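Local coordinates for aminotransferase, classes I and II (Silicibacter pomeroyi DSS-3, PDB 3H14), which probably transfers amino groups between L-aspartate and 2-oxoglutarate, using pyridoxal 5'-phosphate as cofactor, at residues A[83-88]-A[202-207]; A[232-237]-A[268-273]; A[296-301]-A[370-375]; A[304-309]-A[320-325]. All coordinates share one frame; numbering follows the deposited sequence. Where two conformers were deposited one is given.

Interaction 1: A[83-88]-A[202-207]; sequences EWYGVD and IYHGIE
Trp84 opens the contact with the outer corner of its indole. Its CH2 lies 3.8 Å from Gly205 CA, and its CZ3 is 3.9 Å from His204 O. The approach is oblique. Gly205 takes the third position of a type II beta turn from Tyr203 to Ile206, with phi 103°. Having no side chain, it leaves room there for the indole. The Gly205 N-H points to Glu207 OE2, two residues on, in a nearly straight bond of 2.8 Å, which ties down the turn that Trp84 meets.

Tyr85, the last helical residue, makes the polar contact. Its chi1 of -49° sets the ring beside the backbone N and sends the hydroxyl to the imidazole. Tyr85 OH and His204 ND1 are hydrogen-bonded at 2.5 Å, a very short distance whose exact value is doubtful. Each group is met near the plane of the other ring. The two rings meet rim to rim, with planes 49° apart. The CB of Trp84 lies over one face of the phenol.

The helix stops at Gly86, which has positive phi. Loop 202-207 follows Asp200, which with Tyr203 probably belongs to the pyridoxal-phosphate site, as in related aminotransferases. The contact thus joins the C-terminal end of helix 71-85 to the loop between strands 196-200 and 223-227. Tyr231 meets Trp84 edge to face, and loop residues Lys211, Thr214 and Glu217 pack on Tyr85.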
# COMPACT_ATOMS: atom_id res chain seq x y z
N GLU A 83 -3.93 3.77 21.50
CA GLU A 83 -5.35 3.92 21.21
C GLU A 83 -5.83 2.92 20.15
O GLU A 83 -6.92 2.38 20.28
CB GLU A 83 -5.64 5.36 20.81
CG GLU A 83 -5.45 6.35 21.96
CD GLU A 83 -5.75 7.79 21.60
OE1 GLU A 83 -6.04 8.09 20.42
OE2 GLU A 83 -5.67 8.65 22.51
N TRP A 84 -5.03 2.66 19.12
CA TRP A 84 -5.42 1.71 18.06
C TRP A 84 -5.14 0.24 18.40
O TRP A 84 -5.92 -0.62 17.99
CB TRP A 84 -4.73 2.10 16.75
CG TRP A 84 -5.44 3.19 16.00
CD1 TRP A 84 -6.42 4.00 16.47
CD2 TRP A 84 -5.20 3.58 14.65
NE1 TRP A 84 -6.81 4.87 15.49
CE2 TRP A 84 -6.09 4.62 14.35
CE3 TRP A 84 -4.33 3.13 13.65
CZ2 TRP A 84 -6.12 5.25 13.11
CZ3 TRP A 84 -4.38 3.74 12.42
CH2 TRP A 84 -5.27 4.79 12.16
N TYR A 85 -4.05 -0.06 19.12
CA TYR A 85 -3.62 -1.46 19.31
C TYR A 85 -3.42 -1.91 20.77
O TYR A 85 -3.08 -3.09 21.02
CB TYR A 85 -2.31 -1.70 18.56
CG TYR A 85 -2.31 -1.21 17.13
CD1 TYR A 85 -2.91 -1.96 16.10
CD2 TYR A 85 -1.73 -0.01 16.80
CE1 TYR A 85 -2.91 -1.50 14.78
CE2 TYR A 85 -1.71 0.47 15.48
CZ TYR A 85 -2.31 -0.28 14.48
OH TYR A 85 -2.30 0.19 13.18
N GLY A 86 -3.57 -0.98 21.72
CA GLY A 86 -3.22 -1.25 23.10
C GLY A 86 -1.75 -1.54 23.25
O GLY A 86 -1.37 -2.30 24.13
N VAL A 87 -0.91 -0.96 22.40
CA VAL A 87 0.53 -1.10 22.51
C VAL A 87 1.15 0.13 23.17
O VAL A 87 0.94 1.25 22.71
CB VAL A 87 1.19 -1.34 21.14
CG1 VAL A 87 2.66 -1.04 21.19
CG2 VAL A 87 0.98 -2.79 20.69
N ASP A 88 1.92 -0.09 24.24
CA ASP A 88 2.64 0.99 24.93
C ASP A 88 3.97 1.20 24.22
O ASP A 88 4.85 0.34 24.27
CB ASP A 88 2.87 0.61 26.40
CG ASP A 88 3.35 1.79 27.25
OD1 ASP A 88 2.52 2.34 28.01
OD2 ASP A 88 4.56 2.16 27.18
N ILE A 202 0.97 0.49 6.08
CA ILE A 202 0.58 1.75 5.43
C ILE A 202 -0.94 1.92 5.34
O ILE A 202 -1.46 3.03 5.49
CB ILE A 202 1.33 1.86 4.05
CG1 ILE A 202 2.79 2.23 4.36
CG2 ILE A 202 0.69 2.90 3.02
CD1 ILE A 202 3.75 2.03 3.24
N TYR A 203 -1.67 0.83 5.16
CA TYR A 203 -3.15 0.93 5.03
C TYR A 203 -3.92 0.74 6.33
O TYR A 203 -5.15 0.79 6.32
CB TYR A 203 -3.68 -0.05 3.95
CG TYR A 203 -3.30 0.33 2.55
CD1 TYR A 203 -4.10 1.21 1.81
CD2 TYR A 203 -2.14 -0.17 1.96
CE1 TYR A 203 -3.74 1.59 0.52
CE2 TYR A 203 -1.78 0.20 0.68
CZ TYR A 203 -2.60 1.09 -0.03
OH TYR A 203 -2.28 1.46 -1.29
N HIS A 204 -3.23 0.54 7.46
CA HIS A 204 -3.90 0.57 8.77
C HIS A 204 -4.79 1.81 8.95
O HIS A 204 -4.41 2.90 8.59
CB HIS A 204 -2.90 0.49 9.93
CG HIS A 204 -2.32 -0.88 10.11
ND1 HIS A 204 -1.88 -1.36 11.32
CD2 HIS A 204 -2.14 -1.89 9.22
CE1 HIS A 204 -1.43 -2.59 11.16
NE2 HIS A 204 -1.57 -2.94 9.90
N GLY A 205 -5.97 1.61 9.54
CA GLY A 205 -6.99 2.63 9.60
C GLY A 205 -8.12 2.37 8.60
O GLY A 205 -9.29 2.60 8.91
N ILE A 206 -7.76 1.90 7.40
CA ILE A 206 -8.74 1.57 6.36
C ILE A 206 -9.14 0.09 6.45
O ILE A 206 -8.63 -0.82 5.73
CB ILE A 206 -8.23 1.94 4.93
CG1 ILE A 206 -7.89 3.43 4.89
CG2 ILE A 206 -9.34 1.63 3.89
CD1 ILE A 206 -7.28 3.90 3.58
N GLU A 207 -10.06 -0.13 7.37
CA GLU A 207 -10.40 -1.47 7.84
C GLU A 207 -11.90 -1.55 8.01
O GLU A 207 -12.54 -0.56 8.33
CB GLU A 207 -9.73 -1.70 9.17
CG GLU A 207 -8.23 -1.62 9.16
CD GLU A 207 -7.68 -1.53 10.56
OE1 GLU A 207 -8.26 -2.20 11.45
OE2 GLU A 207 -6.70 -0.76 10.78

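Interaction 2: A[232-237]-A[268-273]; sequences FSMTGW and QVAALA
Met234 and Ala271 bring the two backbones nearest, with 7.9 Å between Met234 CA and Ala271 CA. One partner is a loop between strands 223-227 and 240-243. The other is helix 265-274. The loop folds into a type II beta turn from Met234 to Trp237, closed by a bond of 3.2 Å from Trp237 N to Met234 O. Gly236 takes the third turn position, with phi 100°.

A single side chain bridges the gap. Met234, built as selenomethionine, reaches across to the two small alanines. Its chain runs extended through chi2 and then bends at chi3 (60°). The bend turns the terminal methyl to Ala270 while the selenium stays by Ala271. Met234 CE touches Ala270 CB at 3.6 Å. The selenium rests over the backbone, with Met234 SE 3.8 Å from Ala271 CA. The short alanine side chains let the selenium and its methyl come close to the helix. The contact is buried and apolar.

The same methyl also lies over one face of the Trp237 indole, offset toward its rim, a CH-pi type contact within the turn. Ala49 of helix 47-57 packs on Ala270 as well.

Residues 232-237 belong to the aminotransferase signature of this family, the run that follows the lysine expected to hold pyridoxal phosphate. The packing therefore seats the segment next to the probable cofactor site against a helix of the fold.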
# COMPACT_ATOMS: atom_id res chain seq x y z
N PHE A 232 -4.88 8.69 6.60
CA PHE A 232 -4.75 10.12 6.96
C PHE A 232 -4.88 11.07 5.79
O PHE A 232 -4.89 12.28 5.99
CB PHE A 232 -3.48 10.36 7.76
CG PHE A 232 -3.51 9.64 9.05
CD1 PHE A 232 -4.26 10.15 10.11
CD2 PHE A 232 -2.84 8.45 9.20
CE1 PHE A 232 -4.34 9.48 11.31
CE2 PHE A 232 -2.87 7.78 10.40
CZ PHE A 232 -3.65 8.30 11.47
N SER A 233 -4.98 10.51 4.57
CA SER A 233 -5.40 11.24 3.37
C SER A 233 -4.45 12.37 2.98
O SER A 233 -4.90 13.37 2.44
CB SER A 233 -6.82 11.78 3.54
OG SER A 233 -7.41 12.11 2.28
N MSE A 234 -3.15 12.18 3.20
CA MSE A 234 -2.15 13.17 2.82
C MSE A 234 -1.19 12.67 1.75
O MSE A 234 0.03 12.90 1.81
CB MSE A 234 -1.38 13.64 4.07
CG MSE A 234 -2.27 14.33 5.01
SE MSE A 234 -1.36 14.89 6.62
CE MSE A 234 -0.04 16.03 5.78
N THR A 235 -1.73 11.97 0.75
CA THR A 235 -0.95 11.64 -0.42
C THR A 235 -0.41 12.94 -1.01
O THR A 235 -1.12 13.93 -1.10
CB THR A 235 -1.81 10.86 -1.49
OG1 THR A 235 -2.07 9.53 -1.01
CG2 THR A 235 -1.09 10.81 -2.85
N GLY A 236 0.85 12.95 -1.37
CA GLY A 236 1.46 14.11 -1.99
C GLY A 236 2.28 14.96 -1.02
O GLY A 236 3.05 15.81 -1.43
N TRP A 237 2.11 14.73 0.27
CA TRP A 237 2.75 15.56 1.32
C TRP A 237 4.11 15.03 1.78
O TRP A 237 4.84 15.70 2.52
CB TRP A 237 1.80 15.67 2.51
CG TRP A 237 0.62 16.57 2.21
CD1 TRP A 237 -0.58 16.20 1.71
CD2 TRP A 237 0.53 17.99 2.45
NE1 TRP A 237 -1.42 17.29 1.61
CE2 TRP A 237 -0.76 18.40 2.06
CE3 TRP A 237 1.42 18.94 2.96
CZ2 TRP A 237 -1.18 19.73 2.12
CZ3 TRP A 237 1.01 20.27 3.03
CH2 TRP A 237 -0.29 20.65 2.63
N GLN A 268 5.03 17.94 8.34
CA GLN A 268 4.99 17.45 9.72
C GLN A 268 3.99 18.18 10.63
O GLN A 268 3.35 17.54 11.48
CB GLN A 268 6.38 17.53 10.37
CG GLN A 268 7.38 16.58 9.79
CD GLN A 268 8.63 16.45 10.62
OE1 GLN A 268 8.59 15.96 11.74
NE2 GLN A 268 9.78 16.82 10.05
N VAL A 269 3.89 19.50 10.44
CA VAL A 269 2.85 20.34 11.09
C VAL A 269 1.45 19.85 10.71
O VAL A 269 0.61 19.62 11.58
CB VAL A 269 2.99 21.84 10.67
CG1 VAL A 269 1.85 22.69 11.23
CG2 VAL A 269 4.34 22.37 11.15
N ALA A 270 1.21 19.66 9.42
CA ALA A 270 -0.09 19.16 8.96
C ALA A 270 -0.42 17.77 9.52
O ALA A 270 -1.57 17.51 9.88
CB ALA A 270 -0.15 19.18 7.44
N ALA A 271 0.58 16.88 9.58
CA ALA A 271 0.34 15.49 9.98
C ALA A 271 -0.00 15.42 11.45
O ALA A 271 -0.88 14.68 11.88
CB ALA A 271 1.56 14.61 9.65
N LEU A 272 0.71 16.21 12.25
CA LEU A 272 0.36 16.34 13.65
C LEU A 272 -1.11 16.63 13.84
O LEU A 272 -1.80 16.01 14.66
CB LEU A 272 1.19 17.48 14.27
CG LEU A 272 1.02 17.76 15.76
CD1 LEU A 272 1.20 16.49 16.58
CD2 LEU A 272 2.05 18.87 16.15
N ALA A 273 -1.61 17.59 13.07
CA ALA A 273 -3.01 17.97 13.17
C ALA A 273 -3.95 16.89 12.60
O ALA A 273 -5.02 16.64 13.15
CB ALA A 273 -3.24 19.31 12.48

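Interaction 3: A[296-301]-A[370-375]; sequences LERLPK and EGLDRL
Arg298 lies across Leu372 and reaches on to Asp373. The three residues join two nearly parallel helices, 278-302 and 365-381. These segments run 14° apart, with axes 9.9 Å from each other. In the fold type I architecture expected of this family, the long helix 278-302 probably runs from the large domain into the smaller one, where both segments lie.

The Arg298 guanidinium is laid flat on the leucine. Leu372 CB sits over the centre of one face, 3.4 Å from Arg298 NH1. The arginine chain gets there by a bend at chi3 (52°), which brings the guanidinium over Leu372 CB. Nearer the backbone of the arginine, Arg298 CB touches Leu372 CD1 at 3.9 Å. Apolar carbon thus lines the chain and one face of the guanidinium, while its edge is left for the acid.

Leu299 supplies the apolar side of the joint. It crosses Leu372 at about a right angle, methyl to methyl, with Leu299 CD2 3.8 Å from Leu372 CD2. Leu294 and Met295 also pack on Leu372.

The arginine has further partners on helix 365-381. Glu376 forms a second salt bridge with it, and the carbonyl of Glu369 takes a weak bond. Two acids thus share the guanidinium and fix its position.

The carboxylate of Asp373 is turned 53° from the guanidinium plane, and one oxygen receives both N-H groups. Arg298 NH1 gives Asp373 OD1 a weak, bent bond of 3.1 Å. Arg298 NH2 gives the shorter one, 2.6 Å to the anti lone pair of Asp373 OD1.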
# COMPACT_ATOMS: atom_id res chain seq x y z
N LEU A 296 -18.91 -5.42 -3.76
CA LEU A 296 -19.18 -6.82 -3.38
C LEU A 296 -20.50 -7.33 -3.96
O LEU A 296 -20.55 -8.47 -4.46
CB LEU A 296 -19.14 -6.98 -1.86
CG LEU A 296 -17.69 -7.00 -1.38
CD1 LEU A 296 -17.59 -6.77 0.08
CD2 LEU A 296 -17.01 -8.33 -1.78
N GLU A 297 -21.53 -6.48 -3.95
CA GLU A 297 -22.80 -6.79 -4.62
C GLU A 297 -22.72 -6.80 -6.16
O GLU A 297 -23.24 -7.72 -6.81
CB GLU A 297 -23.92 -5.82 -4.16
N ARG A 298 -22.09 -5.80 -6.77
CA ARG A 298 -22.28 -5.56 -8.20
C ARG A 298 -21.23 -6.14 -9.15
O ARG A 298 -21.51 -6.39 -10.32
CB ARG A 298 -22.48 -4.05 -8.44
CG ARG A 298 -23.67 -3.47 -7.63
CD ARG A 298 -24.15 -2.02 -8.08
NE ARG A 298 -24.41 -1.96 -9.53
CZ ARG A 298 -24.37 -0.87 -10.28
NH1 ARG A 298 -24.12 0.33 -9.76
NH2 ARG A 298 -24.58 -0.98 -11.58
N LEU A 299 -20.02 -6.36 -8.67
CA LEU A 299 -18.99 -6.91 -9.54
C LEU A 299 -19.33 -8.32 -10.02
O LEU A 299 -19.14 -8.63 -11.17
CB LEU A 299 -17.62 -6.90 -8.84
CG LEU A 299 -16.89 -5.56 -8.74
CD1 LEU A 299 -15.61 -5.82 -7.98
CD2 LEU A 299 -16.62 -4.98 -10.10
N PRO A 300 -19.82 -9.19 -9.12
CA PRO A 300 -20.23 -10.53 -9.60
C PRO A 300 -21.27 -10.45 -10.71
O PRO A 300 -21.12 -11.11 -11.75
CB PRO A 300 -20.84 -11.18 -8.35
CG PRO A 300 -20.28 -10.45 -7.21
CD PRO A 300 -20.04 -9.04 -7.68
N LYS A 301 -22.29 -9.63 -10.50
CA LYS A 301 -23.31 -9.35 -11.49
C LYS A 301 -22.70 -8.95 -12.83
O LYS A 301 -23.22 -9.32 -13.89
CB LYS A 301 -24.25 -8.26 -10.98
N GLU A 370 -21.51 5.01 -10.66
CA GLU A 370 -21.33 5.24 -12.09
C GLU A 370 -20.38 4.24 -12.76
O GLU A 370 -20.65 3.75 -13.88
CB GLU A 370 -20.85 6.67 -12.33
CG GLU A 370 -20.67 7.08 -13.79
CD GLU A 370 -21.98 7.15 -14.57
OE1 GLU A 370 -23.02 7.52 -13.97
OE2 GLU A 370 -21.96 6.84 -15.77
N GLY A 371 -19.27 3.93 -12.09
CA GLY A 371 -18.34 2.97 -12.64
C GLY A 371 -18.95 1.59 -12.83
O GLY A 371 -18.72 0.93 -13.85
N LEU A 372 -19.68 1.15 -11.83
CA LEU A 372 -20.33 -0.16 -11.87
C LEU A 372 -21.40 -0.24 -12.95
O LEU A 372 -21.51 -1.26 -13.61
CB LEU A 372 -20.87 -0.52 -10.51
CG LEU A 372 -19.76 -0.74 -9.48
CD1 LEU A 372 -20.34 -0.82 -8.11
CD2 LEU A 372 -18.95 -1.99 -9.78
N ASP A 373 -22.15 0.86 -13.18
CA ASP A 373 -23.12 0.93 -14.29
C ASP A 373 -22.47 0.78 -15.64
O ASP A 373 -22.97 0.08 -16.53
CB ASP A 373 -23.85 2.27 -14.28
CG ASP A 373 -24.83 2.39 -13.17
OD1 ASP A 373 -25.16 1.39 -12.51
OD2 ASP A 373 -25.32 3.52 -12.97
N ARG A 374 -21.34 1.47 -15.81
CA ARG A 374 -20.58 1.42 -17.02
C ARG A 374 -20.01 0.03 -17.27
O ARG A 374 -19.97 -0.42 -18.41
CB ARG A 374 -19.41 2.42 -16.96
CG ARG A 374 -19.89 3.86 -16.91
CD ARG A 374 -18.78 4.86 -17.18
NE ARG A 374 -19.25 6.24 -17.08
CZ ARG A 374 -18.50 7.31 -17.34
NH1 ARG A 374 -17.24 7.17 -17.72
NH2 ARG A 374 -19.02 8.52 -17.21
N LEU A 375 -19.51 -0.60 -16.21
CA LEU A 375 -18.90 -1.91 -16.32
C LEU A 375 -19.97 -2.92 -16.73
O LEU A 375 -19.79 -3.71 -17.64
CB LEU A 375 -18.25 -2.29 -14.99
CG LEU A 375 -16.89 -1.59 -14.79
CD1 LEU A 375 -16.42 -1.79 -13.36
CD2 LEU A 375 -15.85 -2.09 -15.80

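Interaction 4: A[304-309]-A[320-325]; sequences FTRIAP and VSDLTD
Apolar contact comes first, between Phe304 and the pair Val320 and Leu323. The phenylalanine presents one side of its ring. Val320 CG1 meets the rim near the ring plane, 3.9 Å from Phe304 CD1. Leu323 CD1 comes in obliquely, 3.7 Å from Phe304 CE1, and the two side chains cross at about a right angle. Two branched residues thus grip the same stretch of ring. With chi1 -56° the Phe304 ring lies opposite the carbonyl carbon, which brings its outer end near the other loop although its CB does not aim there. Phe359 meets this ring edge to face, and Leu299 of helix 278-302 touches it too.

The charged contact is slighter. Arg306 and Asp322 form a long salt bridge, 3.9 Å from Arg306 NH1 to Asp322 OD2. Their flat groups are turned 61° apart. Two conformers were deposited for the arginine, so the pairing is doubtful in detail.

Backbone bonds shape the two loops. Leu323 N bonds to Val320 O at 2.8 Å, closing a tight turn after strand 315-319. On the other side, Arg306 pairs with Asp319 and Ala308 with Tyr317. The run after helix 278-302 is therefore bonded along an outer strand of the four-stranded sheet, probably in the smaller domain of the fold type I architecture.

Specific polar bonding thus lies mainly within the backbone. Between the side chains, Phe304 packs on Val320 and Leu323 on the inner side, and a long ion pair between two exposed residues probably adds little.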
# COMPACT_ATOMS: atom_id res chain seq x y z
N PHE A 304 -17.40 -10.42 -12.68
CA PHE A 304 -16.19 -10.50 -11.85
C PHE A 304 -16.49 -11.31 -10.60
O PHE A 304 -16.74 -10.77 -9.52
CB PHE A 304 -15.65 -9.08 -11.56
CG PHE A 304 -15.38 -8.30 -12.81
CD1 PHE A 304 -14.23 -8.50 -13.53
CD2 PHE A 304 -16.31 -7.39 -13.29
CE1 PHE A 304 -13.99 -7.82 -14.69
CE2 PHE A 304 -16.07 -6.69 -14.48
CZ PHE A 304 -14.92 -6.92 -15.19
N THR A 305 -16.48 -12.64 -10.75
CA THR A 305 -17.00 -13.55 -9.74
C THR A 305 -15.94 -14.20 -8.86
O THR A 305 -16.29 -14.80 -7.83
CB THR A 305 -17.80 -14.71 -10.42
OG1 THR A 305 -17.00 -15.32 -11.43
CG2 THR A 305 -19.04 -14.16 -11.10
N ARG A 306 -14.67 -14.04 -9.25
CA ARG A 306 -13.52 -14.56 -8.52
C ARG A 306 -12.64 -13.41 -8.02
O ARG A 306 -11.85 -12.89 -8.78
CB ARG A 306 -12.73 -15.46 -9.48
CG ARG A 306 -13.60 -16.62 -10.01
CD ARG A 306 -13.03 -17.38 -11.21
NE ARG A 306 -13.79 -18.62 -11.37
CZ ARG A 306 -14.95 -18.74 -12.01
NH1 ARG A 306 -15.52 -17.71 -12.62
NH2 ARG A 306 -15.56 -19.91 -12.06
N ILE A 307 -12.80 -13.03 -6.76
CA ILE A 307 -12.03 -11.93 -6.16
C ILE A 307 -11.39 -12.36 -4.86
O ILE A 307 -11.91 -13.22 -4.12
CB ILE A 307 -12.88 -10.65 -5.95
CG1 ILE A 307 -13.93 -10.83 -4.85
CG2 ILE A 307 -13.55 -10.23 -7.26
CD1 ILE A 307 -14.48 -9.53 -4.33
N ALA A 308 -10.23 -11.81 -4.59
CA ALA A 308 -9.62 -12.00 -3.27
C ALA A 308 -10.51 -11.28 -2.28
O ALA A 308 -11.17 -10.32 -2.65
CB ALA A 308 -8.22 -11.45 -3.25
N PRO A 309 -10.57 -11.74 -1.02
CA PRO A 309 -11.39 -11.10 0.01
C PRO A 309 -10.88 -9.69 0.37
O PRO A 309 -9.73 -9.57 0.84
CB PRO A 309 -11.25 -12.04 1.19
CG PRO A 309 -9.97 -12.72 0.99
CD PRO A 309 -9.85 -12.91 -0.49
N VAL A 320 -9.42 -12.68 -13.83
CA VAL A 320 -10.22 -12.39 -15.01
C VAL A 320 -9.82 -13.33 -16.16
O VAL A 320 -10.08 -13.06 -17.32
CB VAL A 320 -10.13 -10.89 -15.41
CG1 VAL A 320 -10.68 -10.01 -14.30
CG2 VAL A 320 -8.73 -10.47 -15.81
N SER A 321 -9.21 -14.46 -15.81
CA SER A 321 -8.74 -15.38 -16.82
C SER A 321 -9.88 -16.02 -17.66
O SER A 321 -9.63 -16.51 -18.72
CB SER A 321 -7.85 -16.48 -16.21
OG SER A 321 -8.53 -17.24 -15.24
N ASP A 322 -11.11 -15.98 -17.17
CA ASP A 322 -12.27 -16.43 -17.95
C ASP A 322 -12.69 -15.40 -19.01
O ASP A 322 -13.37 -15.74 -19.99
CB ASP A 322 -13.42 -16.81 -17.02
CG ASP A 322 -13.88 -15.69 -16.13
OD1 ASP A 322 -13.04 -14.92 -15.58
OD2 ASP A 322 -15.11 -15.61 -15.93
N LEU A 323 -12.22 -14.15 -18.85
CA LEU A 323 -12.65 -13.02 -19.68
C LEU A 323 -11.61 -12.59 -20.67
O LEU A 323 -11.93 -11.97 -21.67
CB LEU A 323 -12.96 -11.84 -18.77
CG LEU A 323 -13.94 -12.03 -17.64
CD1 LEU A 323 -14.09 -10.72 -16.91
CD2 LEU A 323 -15.31 -12.52 -18.17
N THR A 324 -10.35 -12.88 -20.40
CA THR A 324 -9.27 -12.39 -21.23
C THR A 324 -8.01 -13.24 -21.02
O THR A 324 -7.85 -13.92 -19.99
CB THR A 324 -8.89 -10.92 -20.85
OG1 THR A 324 -7.88 -10.45 -21.74
CG2 THR A 324 -8.37 -10.85 -19.39
N ASP A 325 -7.14 -13.18 -22.01
CA ASP A 325 -5.82 -13.77 -21.96
C ASP A 325 -4.77 -12.72 -21.61
O ASP A 325 -3.63 -13.07 -21.38
CB ASP A 325 -5.45 -14.46 -23.29
CG ASP A 325 -5.80 -13.63 -24.53
OD1 ASP A 325 -6.20 -12.43 -24.42
OD2 ASP A 325 -5.70 -14.21 -25.65

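Interaction 2 is fully buried and apolar, while the other three are partly buried and combine apolar packing with a polar or charged pair. Interactions 1 and 2 are neighbours: Trp84 CH2 touches Phe232 CZ at 3.9 Å, and each sets a loop of the region round the seven-stranded sheet against a helix. Interactions 3 and 4 lie about 31 to 36 Å away, centre to centre. Interaction 3 uses the end of helix 278-302, and interaction 4 the loop that follows it; Leu299 O probably accepts a hydrogen bond from Phe304 N at 2.9 Å. Their charges differ in strength: the salt bridge of interaction 3 is short and joins helices, that of interaction 4 long and between loops.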